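PDB 2OAS: 4-hydroxybutyrate coenzyme A transferase from Shewanella oneidensis, which probably transfers coenzyme A from an acyl-CoA to a carboxylate such as acetate or 4-hydroxybutyrate. Local coordinates for residues V100-R105 against A135-Q141; A42-I48 against S65-H69; R156-G161 against D277-F283. All coordinates share one frame; numbering follows the deposited sequence.

Contact 1 (V100-R105 against A135-Q141)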
ATOM      1  N   VAL A 100      11.259   8.661   2.035  1.00 35.55           N
ATOM      2  CA  VAL A 100      12.552   9.035   2.575  1.00 34.33           C
ATOM      3  C   VAL A 100      12.765  10.547   2.611  1.00 35.10           C
ATOM      4  O   VAL A 100      13.224  11.079   3.610  1.00 33.15           O
ATOM      5  CB  VAL A 100      13.681   8.370   1.789  1.00 34.26           C
ATOM      6  CG1 VAL A 100      15.019   8.671   2.435  1.00 31.87           C
ATOM      7  CG2 VAL A 100      13.440   6.861   1.732  1.00 33.22           C
ATOM      8  N   PRO A 101      12.440  11.262   1.524  1.00 37.04           N
ATOM      9  CA  PRO A 101      12.618  12.721   1.491  1.00 38.34           C
ATOM     10  C   PRO A 101      11.834  13.398   2.605  1.00 39.09           C
ATOM     11  O   PRO A 101      12.301  14.366   3.214  1.00 38.66           O
ATOM     12  CB  PRO A 101      12.080  13.106   0.120  1.00 37.03           C
ATOM     13  CG  PRO A 101      12.425  11.926  -0.705  1.00 38.84           C
ATOM     14  CD  PRO A 101      12.005  10.774   0.208  1.00 38.71           C
ATOM     15  N   LYS A 102      10.645  12.870   2.872  1.00 39.18           N
ATOM     16  CA  LYS A 102       9.783  13.412   3.917  1.00 40.47           C
ATOM     17  C   LYS A 102      10.364  13.189   5.320  1.00 40.91           C
ATOM     18  O   LYS A 102      10.226  14.045   6.202  1.00 40.41           O
ATOM     19  CB  LYS A 102       8.384  12.785   3.839  1.00 42.11           C
ATOM     20  CG  LYS A 102       7.501  13.109   5.043  1.00 44.24           C
ATOM     21  CD  LYS A 102       6.704  11.871   5.527  1.00 46.47           C
ATOM     22  CE  LYS A 102       6.057  12.134   6.911  1.00 48.58           C
ATOM     23  NZ  LYS A 102       5.145  11.045   7.419  1.00 48.28           N
ATOM     24  N   LEU A 103      10.993  12.031   5.531  1.00 39.47           N
ATOM     25  CA  LEU A 103      11.603  11.698   6.819  1.00 37.04           C
ATOM     26  C   LEU A 103      12.701  12.711   7.115  1.00 36.62           C
ATOM     27  O   LEU A 103      12.940  13.085   8.267  1.00 35.86           O
ATOM     28  CB  LEU A 103      12.209  10.290   6.773  1.00 36.79           C
ATOM     29  CG  LEU A 103      12.607   9.652   8.109  1.00 37.46           C
ATOM     30  CD1 LEU A 103      11.348   9.242   8.848  1.00 36.73           C
ATOM     31  CD2 LEU A 103      13.470   8.430   7.883  1.00 36.68           C
ATOM     32  N   PHE A 104      13.385  13.151   6.066  1.00 37.21           N
ATOM     33  CA  PHE A 104      14.447  14.124   6.242  1.00 37.62           C
ATOM     34  C   PHE A 104      13.860  15.507   6.430  1.00 38.75           C
ATOM     35  O   PHE A 104      14.148  16.178   7.422  1.00 39.27           O
ATOM     36  CB  PHE A 104      15.395  14.138   5.045  1.00 35.44           C
ATOM     37  CG  PHE A 104      16.154  12.866   4.852  1.00 34.12           C
ATOM     38  CD1 PHE A 104      16.329  11.971   5.904  1.00 35.62           C
ATOM     39  CD2 PHE A 104      16.713  12.567   3.615  1.00 34.17           C
ATOM     40  CE1 PHE A 104      17.046  10.788   5.732  1.00 34.33           C
ATOM     41  CE2 PHE A 104      17.438  11.390   3.424  1.00 34.37           C
ATOM     42  CZ  PHE A 104      17.605  10.493   4.488  1.00 33.97           C
ATOM     43  N   ARG A 105      13.023  15.929   5.488  1.00 39.52           N
ATOM     44  CA  ARG A 105      12.423  17.262   5.563  1.00 40.21           C
ATOM     45  C   ARG A 105      11.592  17.525   6.815  1.00 40.75           C
ATOM     46  O   ARG A 105      11.649  18.621   7.370  1.00 41.17           O
ATOM     47  CB  ARG A 105      11.596  17.535   4.301  1.00 40.36           C
ATOM     48  CG  ARG A 105      12.469  17.975   3.127  1.00 40.38           C
ATOM     49  CD  ARG A 105      11.934  17.537   1.772  1.00 39.10           C
ATOM     50  NE  ARG A 105      12.840  17.980   0.717  1.00 39.18           N
ATOM     51  CZ  ARG A 105      12.803  17.566  -0.545  1.00 39.51           C
ATOM     52  NH1 ARG A 105      11.897  16.683  -0.948  1.00 37.55           N
ATOM     53  NH2 ARG A 105      13.688  18.048  -1.404  1.00 40.66           N
ATOM     54  N   ALA A 135      16.796  10.607  -3.068  1.00 34.56           N
ATOM     55  CA  ALA A 135      16.514  11.347  -1.850  1.00 33.32           C
ATOM     56  C   ALA A 135      17.690  12.160  -1.357  1.00 33.56           C
ATOM     57  O   ALA A 135      17.621  12.781  -0.289  1.00 33.01           O
ATOM     58  CB  ALA A 135      16.083  10.390  -0.764  1.00 34.88           C
ATOM     59  N   THR A 136      18.769  12.172  -2.127  1.00 33.46           N
ATOM     60  CA  THR A 136      19.965  12.918  -1.740  1.00 32.53           C
ATOM     61  C   THR A 136      19.677  14.427  -1.759  1.00 31.74           C
ATOM     62  O   THR A 136      20.154  15.175  -0.901  1.00 30.31           O
ATOM     63  CB  THR A 136      21.179  12.512  -2.649  1.00 31.62           C
ATOM     64  OG1 THR A 136      22.280  13.394  -2.415  1.00 31.59           O
ATOM     65  CG2 THR A 136      20.793  12.540  -4.109  1.00 33.17           C
ATOM     66  N   LEU A 137      18.856  14.861  -2.709  1.00 32.08           N
ATOM     67  CA  LEU A 137      18.492  16.270  -2.830  1.00 31.70           C
ATOM     68  C   LEU A 137      17.847  16.731  -1.521  1.00 31.59           C
ATOM     69  O   LEU A 137      18.154  17.812  -1.002  1.00 30.75           O
ATOM     70  CB  LEU A 137      17.531  16.432  -4.009  1.00 33.36           C
ATOM     71  CG  LEU A 137      17.149  17.834  -4.480  1.00 34.73           C
ATOM     72  CD1 LEU A 137      16.114  18.405  -3.560  1.00 37.27           C
ATOM     73  CD2 LEU A 137      18.386  18.718  -4.540  1.00 36.42           C
ATOM     74  N   ALA A 138      16.971  15.888  -0.976  1.00 31.31           N
ATOM     75  CA  ALA A 138      16.285  16.174   0.282  1.00 31.14           C
ATOM     76  C   ALA A 138      17.279  16.130   1.445  1.00 31.10           C
ATOM     77  O   ALA A 138      17.181  16.910   2.406  1.00 28.62           O
ATOM     78  CB  ALA A 138      15.167  15.159   0.499  1.00 32.51           C
ATOM     79  N   ALA A 139      18.246  15.214   1.346  1.00 31.48           N
ATOM     80  CA  ALA A 139      19.279  15.065   2.375  1.00 30.96           C
ATOM     81  C   ALA A 139      20.159  16.312   2.377  1.00 30.97           C
ATOM     82  O   ALA A 139      20.534  16.822   3.430  1.00 28.81           O
ATOM     83  CB  ALA A 139      20.117  13.824   2.095  1.00 30.13           C
ATOM     84  N   CYS A 140      20.491  16.803   1.190  1.00 32.38           N
ATOM     85  CA  CYS A 140      21.327  18.004   1.094  1.00 34.05           C
ATOM     86  C   CYS A 140      20.600  19.225   1.640  1.00 34.37           C
ATOM     87  O   CYS A 140      21.232  20.206   2.018  1.00 34.84           O
ATOM     88  CB  CYS A 140      21.725  18.273  -0.354  1.00 33.42           C
ATOM     89  SG  CYS A 140      22.925  17.110  -0.973  1.00 35.03           S
ATOM     90  N   GLN A 141      19.274  19.151   1.687  1.00 35.23           N
ATOM     91  CA  GLN A 141      18.474  20.260   2.176  1.00 36.28           C
ATOM     92  C   GLN A 141      18.580  20.390   3.695  1.00 36.06           C
ATOM     93  O   GLN A 141      18.764  21.481   4.230  1.00 35.32           O
ATOM     94  CB  GLN A 141      16.998  20.072   1.781  1.00 39.46           C
ATOM     95  CG  GLN A 141      16.405  21.178   0.888  1.00 43.49           C
ATOM     96  CD  GLN A 141      16.585  20.901  -0.626  1.00 46.54           C
ATOM     97  OE1 GLN A 141      15.617  20.562  -1.340  1.00 45.27           O
ATOM     98  NE2 GLN A 141      17.831  21.037  -1.112  1.00 46.78           N
TER

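Contact 2 (A42-I48 against S65-H69)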
ATOM      1  N   ALA A  42      37.456   7.261   9.493  1.00 36.55           N
ATOM      2  CA  ALA A  42      36.490   6.789  10.475  1.00 38.09           C
ATOM      3  C   ALA A  42      37.150   5.939  11.557  1.00 38.32           C
ATOM      4  O   ALA A  42      36.606   5.786  12.645  1.00 39.06           O
ATOM      5  CB  ALA A  42      35.398   5.984   9.787  1.00 36.13           C
ATOM      6  N   LEU A  43      38.321   5.387  11.254  1.00 38.18           N
ATOM      7  CA  LEU A  43      39.034   4.554  12.215  1.00 38.26           C
ATOM      8  C   LEU A  43      39.404   5.311  13.476  1.00 38.85           C
ATOM      9  O   LEU A  43      39.636   4.702  14.523  1.00 39.46           O
ATOM     10  CB  LEU A  43      40.290   3.965  11.583  1.00 36.60           C
ATOM     11  CG  LEU A  43      40.031   2.974  10.446  1.00 35.61           C
ATOM     12  CD1 LEU A  43      41.350   2.434   9.943  1.00 34.71           C
ATOM     13  CD2 LEU A  43      39.146   1.844  10.938  1.00 32.88           C
ATOM     14  N   THR A  44      39.451   6.639  13.366  1.00 39.54           N
ATOM     15  CA  THR A  44      39.790   7.517  14.483  1.00 39.40           C
ATOM     16  C   THR A  44      38.525   8.064  15.147  1.00 40.73           C
ATOM     17  O   THR A  44      38.599   8.786  16.141  1.00 42.06           O
ATOM     18  CB  THR A  44      40.629   8.722  14.012  1.00 39.82           C
ATOM     19  OG1 THR A  44      39.773   9.701  13.403  1.00 41.38           O
ATOM     20  CG2 THR A  44      41.676   8.283  12.996  1.00 38.22           C
ATOM     21  N   LEU A  45      37.363   7.726  14.595  1.00 41.07           N
ATOM     22  CA  LEU A  45      36.098   8.212  15.135  1.00 41.53           C
ATOM     23  C   LEU A  45      35.314   7.066  15.758  1.00 42.45           C
ATOM     24  O   LEU A  45      35.826   5.960  15.912  1.00 41.80           O
ATOM     25  CB  LEU A  45      35.252   8.830  14.017  1.00 40.83           C
ATOM     26  CG  LEU A  45      35.915   9.802  13.039  1.00 41.24           C
ATOM     27  CD1 LEU A  45      34.932  10.173  11.934  1.00 39.47           C
ATOM     28  CD2 LEU A  45      36.379  11.033  13.781  1.00 40.59           C
ATOM     29  N   ASP A  46      34.072   7.344  16.134  1.00 44.14           N
ATOM     30  CA  ASP A  46      33.204   6.308  16.670  1.00 45.85           C
ATOM     31  C   ASP A  46      31.772   6.802  16.665  1.00 44.54           C
ATOM     32  O   ASP A  46      31.505   7.995  16.484  1.00 42.88           O
ATOM     33  CB  ASP A  46      33.610   5.896  18.090  1.00 50.12           C
ATOM     34  CG  ASP A  46      33.409   6.999  19.090  1.00 53.58           C
ATOM     35  OD1 ASP A  46      33.431   6.718  20.316  1.00 54.21           O
ATOM     36  OD2 ASP A  46      33.231   8.154  18.634  1.00 57.10           O
ATOM     37  N   ASN A  47      30.854   5.864  16.852  1.00 44.25           N
ATOM     38  CA  ASN A  47      29.437   6.172  16.878  1.00 43.75           C
ATOM     39  C   ASN A  47      29.003   6.857  15.597  1.00 43.06           C
ATOM     40  O   ASN A  47      28.156   7.747  15.622  1.00 43.97           O
ATOM     41  CB  ASN A  47      29.106   7.062  18.068  1.00 45.79           C
ATOM     42  CG  ASN A  47      29.678   6.530  19.360  1.00 48.07           C
ATOM     43  OD1 ASN A  47      29.536   5.345  19.677  1.00 49.83           O
ATOM     44  ND2 ASN A  47      30.335   7.409  20.121  1.00 49.31           N
ATOM     45  N   ILE A  48      29.584   6.442  14.477  1.00 40.52           N
ATOM     46  CA  ILE A  48      29.230   7.013  13.188  1.00 39.27           C
ATOM     47  C   ILE A  48      28.148   6.163  12.532  1.00 37.43           C
ATOM     48  O   ILE A  48      28.341   4.973  12.328  1.00 36.42           O
ATOM     49  CB  ILE A  48      30.444   7.064  12.232  1.00 40.07           C
ATOM     50  CG1 ILE A  48      31.495   8.042  12.769  1.00 39.06           C
ATOM     51  CG2 ILE A  48      29.993   7.487  10.836  1.00 38.65           C
ATOM     52  CD1 ILE A  48      31.028   9.477  12.877  1.00 37.57           C
ATOM     53  N   SER A  65      37.195  -3.974  10.202  1.00 43.14           N
ATOM     54  CA  SER A  65      37.933  -2.945  10.907  1.00 43.42           C
ATOM     55  C   SER A  65      37.061  -1.737  11.255  1.00 43.30           C
ATOM     56  O   SER A  65      37.405  -0.974  12.152  1.00 44.04           O
ATOM     57  CB  SER A  65      39.144  -2.501  10.083  1.00 41.26           C
ATOM     58  OG  SER A  65      38.756  -2.030   8.809  1.00 39.45           O
ATOM     59  N   LEU A  66      35.940  -1.556  10.565  1.00 43.34           N
ATOM     60  CA  LEU A  66      35.070  -0.416  10.874  1.00 44.83           C
ATOM     61  C   LEU A  66      34.056  -0.709  11.973  1.00 45.48           C
ATOM     62  O   LEU A  66      33.341   0.195  12.417  1.00 45.81           O
ATOM     63  CB  LEU A  66      34.322   0.061   9.630  1.00 45.03           C
ATOM     64  CG  LEU A  66      34.991   1.000   8.614  1.00 44.22           C
ATOM     65  CD1 LEU A  66      35.418   2.271   9.320  1.00 44.39           C
ATOM     66  CD2 LEU A  66      36.178   0.338   7.974  1.00 45.59           C
ATOM     67  N   LEU A  67      33.988  -1.967  12.413  1.00 46.12           N
ATOM     68  CA  LEU A  67      33.040  -2.340  13.458  1.00 47.02           C
ATOM     69  C   LEU A  67      33.403  -1.623  14.746  1.00 46.99           C
ATOM     70  O   LEU A  67      34.524  -1.747  15.249  1.00 46.85           O
ATOM     71  CB  LEU A  67      33.044  -3.856  13.677  1.00 48.27           C
ATOM     72  CG  LEU A  67      32.605  -4.713  12.492  1.00 50.10           C
ATOM     73  CD1 LEU A  67      32.754  -6.177  12.842  1.00 50.72           C
ATOM     74  CD2 LEU A  67      31.160  -4.392  12.115  1.00 50.90           C
ATOM     75  N   GLY A  68      32.448  -0.873  15.279  1.00 46.67           N
ATOM     76  CA  GLY A  68      32.703  -0.137  16.497  1.00 45.30           C
ATOM     77  C   GLY A  68      32.930   1.330  16.187  1.00 44.72           C
ATOM     78  O   GLY A  68      32.795   2.184  17.068  1.00 46.61           O
ATOM     79  N   HIS A  69      33.284   1.629  14.943  1.00 42.90           N
ATOM     80  CA  HIS A  69      33.498   3.013  14.551  1.00 42.93           C
ATOM     81  C   HIS A  69      32.325   3.518  13.719  1.00 41.82           C
ATOM     82  O   HIS A  69      31.814   4.611  13.939  1.00 41.33           O
ATOM     83  CB  HIS A  69      34.796   3.157  13.751  1.00 42.59           C
ATOM     84  CG  HIS A  69      36.006   2.653  14.469  1.00 43.51           C
ATOM     85  ND1 HIS A  69      36.283   1.308  14.602  1.00 45.52           N
ATOM     86  CD2 HIS A  69      37.000   3.308  15.111  1.00 43.12           C
ATOM     87  CE1 HIS A  69      37.397   1.155  15.294  1.00 44.40           C
ATOM     88  NE2 HIS A  69      37.853   2.354  15.615  1.00 44.63           N
TER

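Contact 3 (R156-G161 against D277-F283)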
ATOM      1  N   ARG A 156      25.872  16.037 -16.315  1.00 32.82           N
ATOM      2  CA  ARG A 156      25.068  17.174 -15.845  1.00 31.14           C
ATOM      3  C   ARG A 156      23.610  16.923 -16.193  1.00 30.73           C
ATOM      4  O   ARG A 156      23.086  17.501 -17.145  1.00 32.82           O
ATOM      5  CB  ARG A 156      25.551  18.443 -16.543  1.00 31.76           C
ATOM      6  CG  ARG A 156      24.880  19.741 -16.125  1.00 32.46           C
ATOM      7  CD  ARG A 156      25.614  20.889 -16.787  1.00 32.48           C
ATOM      8  NE  ARG A 156      25.249  22.198 -16.276  1.00 33.60           N
ATOM      9  CZ  ARG A 156      24.372  23.014 -16.854  1.00 33.28           C
ATOM     10  NH1 ARG A 156      23.756  22.641 -17.972  1.00 27.35           N
ATOM     11  NH2 ARG A 156      24.132  24.211 -16.316  1.00 29.97           N
ATOM     12  N   THR A 157      22.953  16.072 -15.412  1.00 29.18           N
ATOM     13  CA  THR A 157      21.562  15.711 -15.648  1.00 29.12           C
ATOM     14  C   THR A 157      20.569  16.853 -15.481  1.00 29.90           C
ATOM     15  O   THR A 157      20.780  17.754 -14.670  1.00 30.26           O
ATOM     16  CB  THR A 157      21.105  14.551 -14.709  1.00 29.05           C
ATOM     17  OG1 THR A 157      21.210  14.964 -13.339  1.00 27.07           O
ATOM     18  CG2 THR A 157      21.971  13.312 -14.926  1.00 31.11           C
ATOM     19  N   HIS A 158      19.475  16.808 -16.241  1.00 30.27           N
ATOM     20  CA  HIS A 158      18.444  17.832 -16.129  1.00 30.52           C
ATOM     21  C   HIS A 158      17.393  17.404 -15.127  1.00 30.25           C
ATOM     22  O   HIS A 158      17.190  16.214 -14.907  1.00 30.16           O
ATOM     23  CB  HIS A 158      17.780  18.114 -17.470  1.00 32.21           C
ATOM     24  CG  HIS A 158      18.579  19.009 -18.354  1.00 33.94           C
ATOM     25  ND1 HIS A 158      18.024  20.075 -19.027  1.00 36.01           N
ATOM     26  CD2 HIS A 158      19.898  19.014 -18.659  1.00 34.08           C
ATOM     27  CE1 HIS A 158      18.968  20.702 -19.709  1.00 35.39           C
ATOM     28  NE2 HIS A 158      20.115  20.079 -19.502  1.00 34.51           N
ATOM     29  N   GLY A 159      16.731  18.386 -14.523  1.00 30.45           N
ATOM     30  CA  GLY A 159      15.721  18.097 -13.520  1.00 30.06           C
ATOM     31  C   GLY A 159      16.039  18.778 -12.193  1.00 30.20           C
ATOM     32  O   GLY A 159      16.494  19.922 -12.179  1.00 30.78           O
ATOM     33  N   ASP A 160      15.821  18.088 -11.078  1.00 30.52           N
ATOM     34  CA  ASP A 160      16.084  18.697  -9.779  1.00 31.84           C
ATOM     35  C   ASP A 160      17.445  18.413  -9.165  1.00 33.49           C
ATOM     36  O   ASP A 160      17.661  18.712  -7.997  1.00 35.96           O
ATOM     37  CB  ASP A 160      15.014  18.274  -8.777  1.00 33.94           C
ATOM     38  CG  ASP A 160      13.617  18.335  -9.357  1.00 35.79           C
ATOM     39  OD1 ASP A 160      13.292  19.339 -10.053  1.00 35.15           O
ATOM     40  OD2 ASP A 160      12.843  17.380  -9.107  1.00 32.53           O
ATOM     41  N   GLY A 161      18.369  17.854  -9.936  1.00 33.48           N
ATOM     42  CA  GLY A 161      19.677  17.553  -9.386  1.00 32.87           C
ATOM     43  C   GLY A 161      20.645  18.712  -9.230  1.00 33.83           C
ATOM     44  O   GLY A 161      21.784  18.500  -8.821  1.00 35.84           O
ATOM     45  N   ASP A 277      23.453  16.230 -19.734  1.00 32.80           N
ATOM     46  CA  ASP A 277      22.962  17.517 -20.196  1.00 33.50           C
ATOM     47  C   ASP A 277      21.934  17.360 -21.305  1.00 33.14           C
ATOM     48  O   ASP A 277      21.925  18.140 -22.248  1.00 33.32           O
ATOM     49  CB  ASP A 277      24.156  18.355 -20.688  1.00 35.55           C
ATOM     50  CG  ASP A 277      23.852  19.844 -20.758  1.00 37.50           C
ATOM     51  OD1 ASP A 277      22.798  20.275 -20.239  1.00 38.83           O
ATOM     52  OD2 ASP A 277      24.687  20.592 -21.327  1.00 38.73           O
ATOM     53  N   ASN A 278      21.065  16.356 -21.181  1.00 32.28           N
ATOM     54  CA  ASN A 278      20.028  16.086 -22.179  1.00 31.20           C
ATOM     55  C   ASN A 278      18.660  16.612 -21.760  1.00 31.93           C
ATOM     56  O   ASN A 278      18.000  16.036 -20.886  1.00 32.10           O
ATOM     57  CB  ASN A 278      19.916  14.586 -22.444  1.00 30.52           C
ATOM     58  CG  ASN A 278      19.099  14.263 -23.683  1.00 30.93           C
ATOM     59  OD1 ASN A 278      18.227  15.032 -24.091  1.00 32.84           O
ATOM     60  ND2 ASN A 278      19.370  13.113 -24.286  1.00 30.30           N
ATOM     61  N   PRO A 279      18.192  17.698 -22.406  1.00 31.86           N
ATOM     62  CA  PRO A 279      16.897  18.316 -22.107  1.00 31.57           C
ATOM     63  C   PRO A 279      15.726  17.339 -22.120  1.00 30.97           C
ATOM     64  O   PRO A 279      14.716  17.567 -21.453  1.00 33.13           O
ATOM     65  CB  PRO A 279      16.748  19.363 -23.208  1.00 31.14           C
ATOM     66  CG  PRO A 279      18.136  19.710 -23.538  1.00 31.78           C
ATOM     67  CD  PRO A 279      18.835  18.376 -23.536  1.00 31.79           C
ATOM     68  N   ALA A 280      15.852  16.264 -22.887  1.00 29.15           N
ATOM     69  CA  ALA A 280      14.771  15.296 -22.982  1.00 29.94           C
ATOM     70  C   ALA A 280      14.712  14.311 -21.808  1.00 29.42           C
ATOM     71  O   ALA A 280      13.707  13.626 -21.635  1.00 29.11           O
ATOM     72  CB  ALA A 280      14.864  14.533 -24.310  1.00 28.47           C
ATOM     73  N   VAL A 281      15.773  14.253 -21.004  1.00 28.98           N
ATOM     74  CA  VAL A 281      15.800  13.344 -19.858  1.00 29.74           C
ATOM     75  C   VAL A 281      15.751  14.121 -18.552  1.00 30.93           C
ATOM     76  O   VAL A 281      16.632  14.928 -18.255  1.00 33.32           O
ATOM     77  CB  VAL A 281      17.067  12.434 -19.859  1.00 29.37           C
ATOM     78  CG1 VAL A 281      16.974  11.404 -18.739  1.00 26.30           C
ATOM     79  CG2 VAL A 281      17.212  11.730 -21.206  1.00 27.86           C
ATOM     80  N   ILE A 282      14.716  13.871 -17.767  1.00 30.96           N
ATOM     81  CA  ILE A 282      14.546  14.555 -16.505  1.00 31.58           C
ATOM     82  C   ILE A 282      14.643  13.646 -15.279  1.00 32.14           C
ATOM     83  O   ILE A 282      13.838  12.727 -15.088  1.00 30.66           O
ATOM     84  CB  ILE A 282      13.197  15.281 -16.465  1.00 33.28           C
ATOM     85  CG1 ILE A 282      13.140  16.313 -17.597  1.00 35.08           C
ATOM     86  CG2 ILE A 282      12.992  15.941 -15.098  1.00 33.07           C
ATOM     87  CD1 ILE A 282      14.244  17.363 -17.536  1.00 36.10           C
ATOM     88  N   PHE A 283      15.653  13.914 -14.462  1.00 33.28           N
ATOM     89  CA  PHE A 283      15.887  13.187 -13.238  1.00 34.42           C
ATOM     90  C   PHE A 283      15.153  13.985 -12.188  1.00 36.82           C
ATOM     91  O   PHE A 283      15.549  15.089 -11.823  1.00 36.75           O
ATOM     92  CB  PHE A 283      17.385  13.135 -12.900  1.00 32.07           C
ATOM     93  CG  PHE A 283      18.157  12.163 -13.740  1.00 30.08           C
ATOM     94  CD1 PHE A 283      18.404  12.418 -15.086  1.00 29.25           C
ATOM     95  CD2 PHE A 283      18.602  10.958 -13.192  1.00 31.47           C
ATOM     96  CE1 PHE A 283      19.067  11.495 -15.872  1.00 28.60           C
ATOM     97  CE2 PHE A 283      19.266  10.026 -13.976  1.00 29.44           C
ATOM     98  CZ  PHE A 283      19.507  10.295 -15.318  1.00 29.21           C
TER

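Contact 1 (V100-R105 against A135-Q141)
Pro101 and Ala138 meet where two nearly parallel helices run beside the eight-stranded parallel sheet: the axes of 100-105 and 136-141 differ by 2° and approach to 8.6 Å, a spacing consistent with the small alanines facing the first helix. Among apolar atoms, Pro101 CB touches Ala138 CB at 3.7 Å, while Ala135 CB rests against Val100 CG1. The Phe104 ring brings CE2 to 3.9 Å from Ala139 CB.

The polar contact belongs to Arg105, whose chain bends at chi2 (148°) and carries the guanidinium to the second helix. One face of that group lies over Ala138 CB, 3.5 Å from CZ. In its plane, NH2 donates to Gln141 OE1 (3.2 Å, 153° at the hydrogen), reaching the oxygen from above the amide plane. NH1 forms salt bridges to Glu287 and Asp285. Replacing Arg105 by alanine would probably leave Glu287 and Asp285 without this counter-charge, Gln141 OE1 without its donor and Ala138 CB uncovered.

The Val100 side chain lies about 10 Å from bound coenzyme A. Around the pair, helix 286-289 packs on Pro101 and Ala135, Trp23 of strand 21-24 meets the Phe104 ring edge-to-face, and Lys102 NZ hydrogen-bonds to Gly340 O of the second subunit.

Contact 2 (A42-I48 against S65-H69)
Ile48 and His69 join two loop segments in a contact of one backbone hydrogen bond, an imidazole lying among carbonyls and a small apolar patch, at one end of the eight-stranded parallel sheet, just where strands 48-52 and 70-74 begin. The evidence is the bond from Ile48 N to His69 O, 2.9 Å long with 158° at the hydrogen. Just before it, Asp46 CA also approaches His69 O, a CA-H...O contact of 3.5 Å, and the two CA atoms of Asp46 and His69 are only 3.9 Å apart. Ile48 and Arg71 continue the backbone pairing into the sheet.

His69 has the largest share of the buried surface. Its CG stands anti to the carbonyl carbon (chi1 -56°), which carries the imidazole back among the carbonyls of the 3-10 turn at 42-44 and the residue after it. His69 CD2 lies 3.0 Å from Leu45 O, which sits at the ring edge, and Ala42 O reaches His69 CB at 3.4 Å. Leu43 O approaches the ring obliquely.

The apolar part lies beside this. Leu66 CD1 presses on Ala42 CB at 3.7 Å. Leu43 and Leu66 cross at about a right angle, with Leu43 CD2 coming within 3.5 Å of Ser65 O. Gly68, at phi 103°, makes the turn into His69 with backbone angles that would jam a CB against the preceding carbonyl.

The chemistry implies that the amide bond, with the Ile48 to Arg71 pairing that follows, probably helps set how the two strand starts align, while the imidazole meets carbonyl oxygens through CD2, and through NE2 only at a poor angle, adding no clear hydrogen bond.

Contact 3 (R156-G161 against D277-F283)
Gly159 pairs in parallel with Phe283 at a short, weakly bonded strand edge, in which Phe283 N donates to His158 O (2.8 Å, 167°) and Asp160 N returns to Phe283 O (3.1 Å). A CB on Gly159 would clash with Phe283 O.

Among the side chains, His158 NE2 and Asp277 OD1 form a His-carboxylate hydrogen bond of 2.8 Å, with the oxygen exactly in the imidazole plane and the ring turned 32° from the carboxylate. Pro279 CA covers one imidazole face in a CH-pi contact, 4.0 Å from the centroid. The same OD1 takes a weak salt-bridge bond from Arg156 NH1 at 3.4 Å, the guanidinium standing nearly perpendicular to the carboxylate; the stronger salt bridge of Arg156 is from NH2 to Asp122 OD2. Thr157 CG2 lies over the Phe283 ring, 3.8 Å from its centroid. That methyl is anti to the carbonyl carbon, while OG1 (chi1 61°) bonds to Gly130 O and Ser128 OG. Ile282 CD1 packs on His158 CB.

The pairing joins the N-terminal part of the protein to its C-terminal part. Strand 281-283 is the middle of a three-stranded parallel sheet, with 158-159 on one edge and 260-262 on the other; Val275 of helix 269-275 touches both Thr157 and Phe283.

Overall arrangement
From the N terminus, contact 2 comes first: it closes the loop that holds strand 48-52 and ends where strand 70-74 begins, tying neighbouring strands of the eight-stranded sheet. Contact 1 follows, bridging 29 residues that include strands 113-118 and 126-128, and joins two helices beside that sheet. Contact 3 closes much the longest loop, 115 residues, linking a strand from the N-terminal part of the protein to one from the C-terminal part. The three loops lie in series, neither nested nor crossed. Contacts 1 and 3 touch, Leu137 CD2 lying 3.5 Å from Asp160 O, whereas contact 2 stays about 14 Å from contact 1 between nearest atoms.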